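Putative type VI secretion protein (Escherichia coli, PDB 6SK0) probably forms the trimeric, membrane-puncturing tip spike of the type VI secretion system and carries a phospholipase effector. Local coordinates at residues A[505-516]-A[527-537]; A[606-614]-A[648-656]. All coordinates share one frame; numbering follows the deposited sequence.

Overall arrangement
From the N terminus, the modelled chain first lays down an antiparallel sheet. Interaction 1 closes the hairpin of strands 514-519 and 525-529 and brings the corner after it, up to 537, back against strand 503-507. The chain then runs through helix 578-600 and enters helix 608-618. Interaction 2 closes a longer loop, from the start of that helix over three short strands to strand 651-655 of the spike. The two contacts neither nest nor cross; they follow in series. The centres of interaction 1 and interaction 2 lie about 44 Å apart. The nearest atoms of interaction 1 and interaction 2 are about 27 Å apart. Both reach the second subunit of the trimer.

Interaction 1 (A[505-516]-A[527-537]); sequences RMEDKRGEEHIK and LNLGHNVDASR
Ile515 and Leu529 form an antiparallel hydrogen-bonded pair. Ile515 N donates to Leu529 O at 2.9 Å, and Leu529 N returns a nearly straight bond to Ile515 O at 2.8 Å (176°). A third backbone bond runs from His531 N to Glu513 O at 2.9 Å, where the chain turns a corner at Gly530 and His531. His514 CA makes a bent C-H...O contact with Leu529 O.

His531 CG lies anti to the backbone N (chi1 -179°), which lays the ring alongside Glu512. Glu512 CB sits over one face of the His531 ring, 3.6 Å from the centroid, as a CH-pi contact. The extended Glu512 chain runs on across the ring, and its carboxylate stacks on it, the planes 12° apart. Tyr521 of the second subunit meets His531 edge-to-face. The His514 ring, with Glu507 CB over one face, has CD2 3.1 Å from His531 O and NE2 against Val533 CG2.

The aliphatic chain of Lys516 lies beside Asn528, with Lys516 CG 3.3 Å from Asn528 OD1. Asn528 ND2 is bound by Glu545 and Gln526.

Charges are looser across the contact. Glu507 OE1 is 4.1 Å from Arg537 NH1, but well out of the guanidinium plane. Glu507 is held by a salt bridge from OE1 to Arg493 and a hydrogen bond between OE2 and Thr492. The hairpin is thus held by backbone bonds, while at the corner the contact is made by the rings of His514 and His531 against Glu512 and Val533.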
loop_
_atom_site.group_PDB
_atom_site.type_symbol
_atom_site.label_atom_id
_atom_site.label_comp_id
_atom_site.label_asym_id
_atom_site.label_seq_id
_atom_site.Cartn_x
_atom_site.Cartn_y
_atom_site.Cartn_z
ATOM N N ARG A 505 34.560 -17.380 15.746
ATOM C CA ARG A 505 34.396 -18.140 16.973
ATOM C C ARG A 505 33.344 -19.213 16.767
ATOM O O ARG A 505 32.260 -18.936 16.247
ATOM C CB ARG A 505 34.006 -17.226 18.133
ATOM C CG ARG A 505 33.941 -17.928 19.465
ATOM C CD ARG A 505 33.701 -16.947 20.592
ATOM N NE ARG A 505 32.297 -16.571 20.698
ATOM C CZ ARG A 505 31.875 -15.371 21.071
ATOM N NH1 ARG A 505 30.579 -15.115 21.145
ATOM N NH2 ARG A 505 32.751 -14.426 21.375
ATOM N N MET A 506 33.671 -20.435 17.168
ATOM C CA MET A 506 32.741 -21.553 17.147
ATOM C C MET A 506 32.571 -22.052 18.571
ATOM O O MET A 506 33.532 -22.516 19.188
ATOM C CB MET A 506 33.240 -22.666 16.229
ATOM C CG MET A 506 33.246 -22.283 14.770
ATOM S SD MET A 506 33.571 -23.661 13.666
ATOM C CE MET A 506 33.356 -22.883 12.072
ATOM N N GLU A 507 31.360 -21.935 19.093
ATOM C CA GLU A 507 31.036 -22.381 20.436
ATOM C C GLU A 507 30.467 -23.791 20.362
ATOM O O GLU A 507 29.452 -24.016 19.702
ATOM C CB GLU A 507 30.047 -21.427 21.096
ATOM C CG GLU A 507 29.417 -21.958 22.355
ATOM C CD GLU A 507 30.419 -22.134 23.473
ATOM O OE1 GLU A 507 30.778 -21.134 24.124
ATOM O OE2 GLU A 507 30.849 -23.276 23.707
ATOM N N ASP A 508 31.111 -24.726 21.046
ATOM C CA ASP A 508 30.763 -26.136 20.967
ATOM C C ASP A 508 29.833 -26.610 22.067
ATOM O O ASP A 508 29.402 -27.763 22.023
ATOM C CB ASP A 508 32.023 -26.992 21.007
ATOM C CG ASP A 508 32.744 -27.008 19.704
ATOM O OD1 ASP A 508 33.015 -28.125 19.227
ATOM O OD2 ASP A 508 33.015 -25.923 19.149
ATOM N N LYS A 509 29.527 -25.775 23.051
ATOM C CA LYS A 509 28.722 -26.233 24.173
ATOM C C LYS A 509 27.394 -26.775 23.670
ATOM O O LYS A 509 26.629 -26.060 23.017
ATOM C CB LYS A 509 28.506 -25.102 25.169
ATOM C CG LYS A 509 27.691 -25.515 26.369
ATOM C CD LYS A 509 27.030 -24.335 27.025
ATOM C CE LYS A 509 27.062 -24.483 28.525
ATOM N NZ LYS A 509 26.361 -23.359 29.183
ATOM N N ARG A 510 27.147 -28.053 23.945
ATOM C CA ARG A 510 26.005 -28.748 23.369
ATOM C C ARG A 510 24.703 -28.070 23.760
ATOM O O ARG A 510 24.516 -27.665 24.910
ATOM C CB ARG A 510 25.997 -30.207 23.814
ATOM C CG ARG A 510 27.254 -30.964 23.453
ATOM C CD ARG A 510 27.650 -30.727 22.012
ATOM N NE ARG A 510 28.615 -31.720 21.555
ATOM C CZ ARG A 510 29.931 -31.611 21.694
ATOM N NH1 ARG A 510 30.717 -32.577 21.249
ATOM N NH2 ARG A 510 30.461 -30.544 22.272
ATOM N N GLY A 511 23.808 -27.938 22.790
ATOM C CA GLY A 511 22.570 -27.232 22.997
ATOM C C GLY A 511 22.689 -25.728 23.000
ATOM O O GLY A 511 21.660 -25.049 23.035
ATOM N N GLU A 512 23.904 -25.183 22.994
ATOM C CA GLU A 512 24.112 -23.744 22.900
ATOM C C GLU A 512 25.212 -23.415 21.906
ATOM O O GLU A 512 26.005 -22.500 22.132
ATOM C CB GLU A 512 24.441 -23.136 24.261
ATOM C CG GLU A 512 23.402 -23.414 25.319
ATOM C CD GLU A 512 23.736 -22.778 26.644
ATOM O OE1 GLU A 512 22.931 -22.919 27.587
ATOM O OE2 GLU A 512 24.798 -22.135 26.746
ATOM N N GLU A 513 25.272 -24.151 20.808
ATOM C CA GLU A 513 26.306 -23.932 19.813
ATOM C C GLU A 513 26.078 -22.615 19.092
ATOM O O GLU A 513 24.941 -22.196 18.869
ATOM C CB GLU A 513 26.324 -25.083 18.811
ATOM C CG GLU A 513 26.321 -26.460 19.442
ATOM C CD GLU A 513 24.923 -26.968 19.755
ATOM O OE1 GLU A 513 23.971 -26.163 19.739
ATOM O OE2 GLU A 513 24.774 -28.171 20.024
ATOM N N HIS A 514 27.167 -21.949 18.738
ATOM C CA HIS A 514 27.041 -20.768 17.908
ATOM C C HIS A 514 28.320 -20.558 17.124
ATOM O O HIS A 514 29.386 -21.069 17.470
ATOM C CB HIS A 514 26.685 -19.515 18.723
ATOM C CG HIS A 514 27.773 -19.029 19.626
ATOM N ND1 HIS A 514 28.965 -18.523 19.158
ATOM C CD2 HIS A 514 27.828 -18.932 20.973
ATOM C CE1 HIS A 514 29.716 -18.159 20.180
ATOM N NE2 HIS A 514 29.048 -18.391 21.292
ATOM N N ILE A 515 28.182 -19.804 16.048
ATOM C CA ILE A 515 29.295 -19.349 15.239
ATOM C C ILE A 515 29.222 -17.836 15.194
ATOM O O ILE A 515 28.158 -17.270 14.928
ATOM C CB ILE A 515 29.254 -19.945 13.823
ATOM C CG1 ILE A 515 29.400 -21.463 13.892
ATOM C CG2 ILE A 515 30.323 -19.323 12.952
ATOM C CD1 ILE A 515 29.219 -22.141 12.587
ATOM N N LYS A 516 30.337 -17.185 15.478
ATOM C CA LYS A 516 30.423 -15.737 15.419
ATOM C C LYS A 516 31.533 -15.358 14.455
ATOM O O LYS A 516 32.683 -15.764 14.631
ATOM C CB LYS A 516 30.672 -15.142 16.802
ATOM C CG LYS A 516 30.818 -13.648 16.790
ATOM C CD LYS A 516 31.198 -13.128 18.153
ATOM C CE LYS A 516 30.213 -12.092 18.627
ATOM N NZ LYS A 516 30.753 -11.317 19.772
ATOM N N LEU A 527 28.332 -11.532 11.801
ATOM C CA LEU A 527 27.358 -12.562 11.493
ATOM C C LEU A 527 27.348 -13.517 12.675
ATOM O O LEU A 527 28.365 -14.140 12.984
ATOM C CB LEU A 527 27.691 -13.282 10.195
ATOM C CG LEU A 527 26.762 -14.455 9.903
ATOM C CD1 LEU A 527 25.405 -13.963 9.453
ATOM C CD2 LEU A 527 27.372 -15.367 8.881
ATOM N N ASN A 528 26.211 -13.606 13.347
ATOM C CA ASN A 528 26.040 -14.468 14.507
ATOM C C ASN A 528 25.041 -15.556 14.156
ATOM O O ASN A 528 23.894 -15.261 13.813
ATOM C CB ASN A 528 25.577 -13.664 15.718
ATOM C CG ASN A 528 26.528 -12.546 16.064
ATOM O OD1 ASN A 528 27.720 -12.767 16.227
ATOM N ND2 ASN A 528 26.010 -11.337 16.162
ATOM N N LEU A 529 25.477 -16.804 14.229
ATOM C CA LEU A 529 24.643 -17.945 13.897
ATOM C C LEU A 529 24.405 -18.793 15.134
ATOM O O LEU A 529 25.353 -19.153 15.833
ATOM C CB LEU A 529 25.283 -18.794 12.802
ATOM C CG LEU A 529 25.689 -18.088 11.513
ATOM C CD1 LEU A 529 26.265 -19.091 10.538
ATOM C CD2 LEU A 529 24.506 -17.352 10.901
ATOM N N GLY A 530 23.148 -19.104 15.398
ATOM C CA GLY A 530 22.810 -20.079 16.419
ATOM C C GLY A 530 22.492 -19.435 17.748
ATOM O O GLY A 530 21.664 -18.538 17.823
ATOM N N HIS A 531 23.143 -19.920 18.801
ATOM C CA HIS A 531 22.877 -19.496 20.173
ATOM C C HIS A 531 23.759 -18.289 20.475
ATOM O O HIS A 531 24.829 -18.385 21.070
ATOM C CB HIS A 531 23.125 -20.652 21.134
ATOM C CG HIS A 531 22.847 -20.329 22.566
ATOM N ND1 HIS A 531 21.623 -20.552 23.157
ATOM C CD2 HIS A 531 23.641 -19.817 23.533
ATOM C CE1 HIS A 531 21.674 -20.183 24.422
ATOM N NE2 HIS A 531 22.888 -19.731 24.675
ATOM N N ASN A 532 23.287 -17.129 20.049
ATOM C CA ASN A 532 24.101 -15.925 20.067
ATOM C C ASN A 532 24.108 -15.302 21.456
ATOM O O ASN A 532 23.056 -15.050 22.044
ATOM C CB ASN A 532 23.588 -14.942 19.020
ATOM C CG ASN A 532 23.364 -15.605 17.677
ATOM O OD1 ASN A 532 24.224 -16.320 17.183
ATOM N ND2 ASN A 532 22.200 -15.383 17.089
ATOM N N VAL A 533 25.301 -15.067 21.983
ATOM C CA VAL A 533 25.473 -14.597 23.348
ATOM C C VAL A 533 26.177 -13.251 23.328
ATOM O O VAL A 533 26.819 -12.870 22.350
ATOM C CB VAL A 533 26.255 -15.604 24.212
ATOM C CG1 VAL A 533 25.477 -16.889 24.348
ATOM C CG2 VAL A 533 27.620 -15.864 23.611
ATOM N N ASP A 534 26.049 -12.530 24.432
ATOM C CA ASP A 534 26.733 -11.258 24.582
ATOM C C ASP A 534 28.120 -11.498 25.174
ATOM O O ASP A 534 28.578 -12.634 25.300
ATOM C CB ASP A 534 25.904 -10.295 25.429
ATOM C CG ASP A 534 25.460 -10.895 26.745
ATOM O OD1 ASP A 534 26.125 -11.817 27.256
ATOM O OD2 ASP A 534 24.432 -10.437 27.279
ATOM N N ALA A 535 28.800 -10.415 25.550
ATOM C CA ALA A 535 30.150 -10.532 26.091
ATOM C C ALA A 535 30.163 -11.322 27.391
ATOM O O ALA A 535 31.112 -12.061 27.665
ATOM C CB ALA A 535 30.749 -9.145 26.296
ATOM N N SER A 536 29.116 -11.186 28.202
ATOM C CA SER A 536 29.000 -11.967 29.426
ATOM C C SER A 536 28.400 -13.343 29.188
ATOM O O SER A 536 27.958 -13.980 30.146
ATOM C CB SER A 536 28.165 -11.211 30.458
ATOM O OG SER A 536 26.816 -11.634 30.432
ATOM N N ARG A 537 28.356 -13.797 27.936
ATOM C CA ARG A 537 27.922 -15.134 27.550
ATOM C C ARG A 537 26.455 -15.389 27.857
ATOM O O ARG A 537 26.028 -16.542 27.916
ATOM C CB ARG A 537 28.785 -16.214 28.206
ATOM C CG ARG A 537 30.260 -16.048 27.921
ATOM C CD ARG A 537 30.987 -17.372 27.960
ATOM N NE ARG A 537 32.396 -17.221 27.613
ATOM C CZ ARG A 537 33.204 -18.234 27.324
ATOM N NH1 ARG A 537 32.741 -19.475 27.340
ATOM N NH2 ARG A 537 34.473 -18.006 27.018
#

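Interaction 2 (A[606-614]-A[648-656]); sequences GDISCQQRL and SESVGIMSG
Arg613 and Glu649 form a salt bridge. Arg613 NH2 donates to Glu649 OE2 at 2.9 Å and 160°, and NE adds a weak bond to the same oxygen. The oxygen lies in the guanidinium plane but is met from above the carboxylate plane, and the two flat groups stand 76° apart. A bend of the Arg613 chain at chi3 turns its NE and NH2 edge toward Glu649. Arg613 NH1 binds Ser609 OG one helical turn earlier, which should limit rotation of the guanidinium. Arg640 of the third subunit forms a second salt bridge to Glu649 OE2, so two arginines share this buried carboxylate.

Ser650 OG gives a hydrogen bond to the anti lone pair of Asp607 OD1 at 2.9 Å. Asp607 is the N-cap of the helix, and its OD2 accepts weakly from Cys610 N. One carboxylate thus caps the helix and holds the residue just before strand 651-655.

This strand belongs to the intertwined trimeric beta-spike of VgrG proteins. Residues Val651 to Ser655 pair in parallel with strands of both other subunits, and helix 608-614 crosses over the strand at -80°.

Cys610 packs against Glu649 and Ser650, just before the strand. Cys610 SG is 3.3 Å from Ser650 CB and accepts a weak bond from Ser650 N, while Cys610 CB touches Glu649 OE1. The Gln611 chain folds at chi2 and brings its amide to the strand. Gln611 NE2 comes 3.4 Å from Gly652 N, a pair of donors with no bond. NE2 donates instead to Leu642 O and OE1 accepts from Arg643 NE, both of the third subunit. Farther along the strand, Met654 CE packs 4.0 Å from Gln611 OE1, and the two side chains run antiparallel where they pass.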
loop_
_atom_site.group_PDB
_atom_site.type_symbol
_atom_site.label_atom_id
_atom_site.label_comp_id
_atom_site.label_asym_id
_atom_site.label_seq_id
_atom_site.Cartn_x
_atom_site.Cartn_y
_atom_site.Cartn_z
ATOM N N GLY A 606 -8.895 -3.428 -13.384
ATOM C CA GLY A 606 -7.530 -3.358 -12.926
ATOM C C GLY A 606 -6.548 -3.894 -13.951
ATOM O O GLY A 606 -6.919 -4.413 -15.000
ATOM N N ASP A 607 -5.263 -3.754 -13.631
ATOM C CA ASP A 607 -4.180 -4.219 -14.499
ATOM C C ASP A 607 -3.812 -5.645 -14.096
ATOM O O ASP A 607 -2.917 -5.893 -13.289
ATOM C CB ASP A 607 -2.990 -3.271 -14.404
ATOM C CG ASP A 607 -1.883 -3.597 -15.393
ATOM O OD1 ASP A 607 -0.839 -2.911 -15.348
ATOM O OD2 ASP A 607 -2.038 -4.528 -16.207
ATOM N N ILE A 608 -4.527 -6.604 -14.682
ATOM C CA ILE A 608 -4.243 -7.998 -14.372
ATOM C C ILE A 608 -2.941 -8.439 -15.018
ATOM O O ILE A 608 -2.217 -9.258 -14.455
ATOM C CB ILE A 608 -5.419 -8.894 -14.797
ATOM C CG1 ILE A 608 -6.640 -8.619 -13.921
ATOM C CG2 ILE A 608 -5.044 -10.359 -14.722
ATOM C CD1 ILE A 608 -6.365 -8.727 -12.443
ATOM N N SER A 609 -2.609 -7.884 -16.182
ATOM C CA SER A 609 -1.474 -8.372 -16.959
ATOM C C SER A 609 -0.172 -8.296 -16.169
ATOM O O SER A 609 0.573 -9.276 -16.085
ATOM C CB SER A 609 -1.364 -7.576 -18.255
ATOM O OG SER A 609 -0.133 -7.816 -18.892
ATOM N N CYS A 610 0.123 -7.134 -15.593
ATOM C CA CYS A 610 1.378 -6.979 -14.872
ATOM C C CYS A 610 1.404 -7.811 -13.597
ATOM O O CYS A 610 2.465 -8.276 -13.198
ATOM C CB CYS A 610 1.632 -5.506 -14.568
ATOM S SG CYS A 610 0.820 -4.918 -13.093
ATOM N N GLN A 611 0.252 -8.049 -12.974
ATOM C CA GLN A 611 0.225 -8.896 -11.786
ATOM C C GLN A 611 0.412 -10.368 -12.142
ATOM O O GLN A 611 1.070 -11.108 -11.410
ATOM C CB GLN A 611 -1.075 -8.676 -11.015
ATOM C CG GLN A 611 -1.200 -7.290 -10.397
ATOM C CD GLN A 611 -0.074 -6.960 -9.431
ATOM O OE1 GLN A 611 0.423 -7.825 -8.721
ATOM N NE2 GLN A 611 0.329 -5.703 -9.402
ATOM N N GLN A 612 -0.157 -10.807 -13.262
ATOM C CA GLN A 612 0.092 -12.159 -13.746
ATOM C C GLN A 612 1.559 -12.344 -14.105
ATOM O O GLN A 612 2.173 -13.367 -13.777
ATOM C CB GLN A 612 -0.807 -12.440 -14.950
ATOM C CG GLN A 612 -0.773 -13.855 -15.443
ATOM C CD GLN A 612 -1.898 -14.679 -14.883
ATOM O OE1 GLN A 612 -2.992 -14.180 -14.640
ATOM N NE2 GLN A 612 -1.634 -15.951 -14.666
ATOM N N ARG A 613 2.142 -11.346 -14.761
ATOM C CA ARG A 613 3.567 -11.374 -15.049
ATOM C C ARG A 613 4.389 -11.384 -13.767
ATOM O O ARG A 613 5.421 -12.051 -13.692
ATOM C CB ARG A 613 3.928 -10.179 -15.920
ATOM C CG ARG A 613 5.332 -10.168 -16.455
ATOM C CD ARG A 613 5.432 -9.258 -17.670
ATOM N NE ARG A 613 4.873 -7.929 -17.427
ATOM C CZ ARG A 613 3.681 -7.522 -17.855
ATOM N NH1 ARG A 613 2.904 -8.346 -18.542
ATOM N NH2 ARG A 613 3.260 -6.298 -17.586
ATOM N N LEU A 614 3.942 -10.655 -12.745
ATOM C CA LEU A 614 4.634 -10.669 -11.466
ATOM C C LEU A 614 4.575 -12.045 -10.827
ATOM O O LEU A 614 5.553 -12.497 -10.234
ATOM C CB LEU A 614 4.037 -9.621 -10.531
ATOM C CG LEU A 614 4.702 -9.501 -9.160
ATOM C CD1 LEU A 614 6.151 -9.074 -9.316
ATOM C CD2 LEU A 614 3.946 -8.528 -8.271
ATOM N N SER A 648 6.969 1.519 -13.832
ATOM C CA SER A 648 6.346 1.315 -15.126
ATOM C C SER A 648 5.097 0.462 -15.074
ATOM O O SER A 648 4.371 0.400 -16.067
ATOM C CB SER A 648 7.335 0.664 -16.101
ATOM O OG SER A 648 8.482 1.464 -16.264
ATOM N N GLU A 649 4.825 -0.191 -13.959
ATOM C CA GLU A 649 3.745 -1.155 -13.896
ATOM C C GLU A 649 2.823 -0.797 -12.751
ATOM O O GLU A 649 2.840 0.331 -12.261
ATOM C CB GLU A 649 4.292 -2.572 -13.747
ATOM C CG GLU A 649 5.200 -2.960 -14.881
ATOM C CD GLU A 649 5.230 -4.446 -15.142
ATOM O OE1 GLU A 649 5.028 -5.231 -14.197
ATOM O OE2 GLU A 649 5.449 -4.831 -16.303
ATOM N N SER A 650 1.992 -1.732 -12.345
ATOM C CA SER A 650 0.964 -1.437 -11.373
ATOM C C SER A 650 1.385 -1.835 -9.966
ATOM O O SER A 650 2.220 -2.716 -9.764
ATOM C CB SER A 650 -0.336 -2.139 -11.748
ATOM O OG SER A 650 -0.943 -1.482 -12.837
ATOM N N VAL A 651 0.803 -1.155 -8.997
ATOM C CA VAL A 651 0.858 -1.562 -7.605
ATOM C C VAL A 651 -0.463 -2.238 -7.291
ATOM O O VAL A 651 -1.531 -1.630 -7.423
ATOM C CB VAL A 651 1.119 -0.366 -6.679
ATOM C CG1 VAL A 651 1.001 -0.780 -5.233
ATOM C CG2 VAL A 651 2.485 0.236 -6.969
ATOM N N GLY A 652 -0.398 -3.507 -6.909
ATOM C CA GLY A 652 -1.570 -4.278 -6.555
ATOM C C GLY A 652 -1.591 -4.552 -5.062
ATOM O O GLY A 652 -0.628 -5.069 -4.501
ATOM N N ILE A 653 -2.696 -4.186 -4.435
ATOM C CA ILE A 653 -2.943 -4.487 -3.037
ATOM C C ILE A 653 -4.136 -5.421 -2.982
ATOM O O ILE A 653 -5.227 -5.071 -3.444
ATOM C CB ILE A 653 -3.184 -3.218 -2.211
ATOM C CG1 ILE A 653 -1.967 -2.306 -2.300
ATOM C CG2 ILE A 653 -3.498 -3.571 -0.775
ATOM C CD1 ILE A 653 -2.195 -0.953 -1.748
ATOM N N MET A 654 -3.918 -6.616 -2.457
ATOM C CA MET A 654 -4.952 -7.625 -2.329
ATOM C C MET A 654 -5.109 -7.995 -0.867
ATOM O O MET A 654 -4.124 -8.153 -0.147
ATOM C CB MET A 654 -4.629 -8.876 -3.147
ATOM C CG MET A 654 -4.637 -8.671 -4.638
ATOM S SD MET A 654 -3.160 -7.853 -5.255
ATOM C CE MET A 654 -3.015 -8.606 -6.874
ATOM N N SER A 655 -6.346 -8.131 -0.432
ATOM C CA SER A 655 -6.627 -8.582 0.915
ATOM C C SER A 655 -7.785 -9.554 0.844
ATOM O O SER A 655 -8.799 -9.260 0.209
ATOM C CB SER A 655 -6.954 -7.405 1.841
ATOM O OG SER A 655 -8.097 -6.701 1.395
ATOM N N GLY A 656 -7.616 -10.723 1.457
ATOM C CA GLY A 656 -8.756 -11.596 1.656
ATOM C C GLY A 656 -9.814 -10.936 2.511
ATOM O O GLY A 656 -11.011 -11.099 2.278
#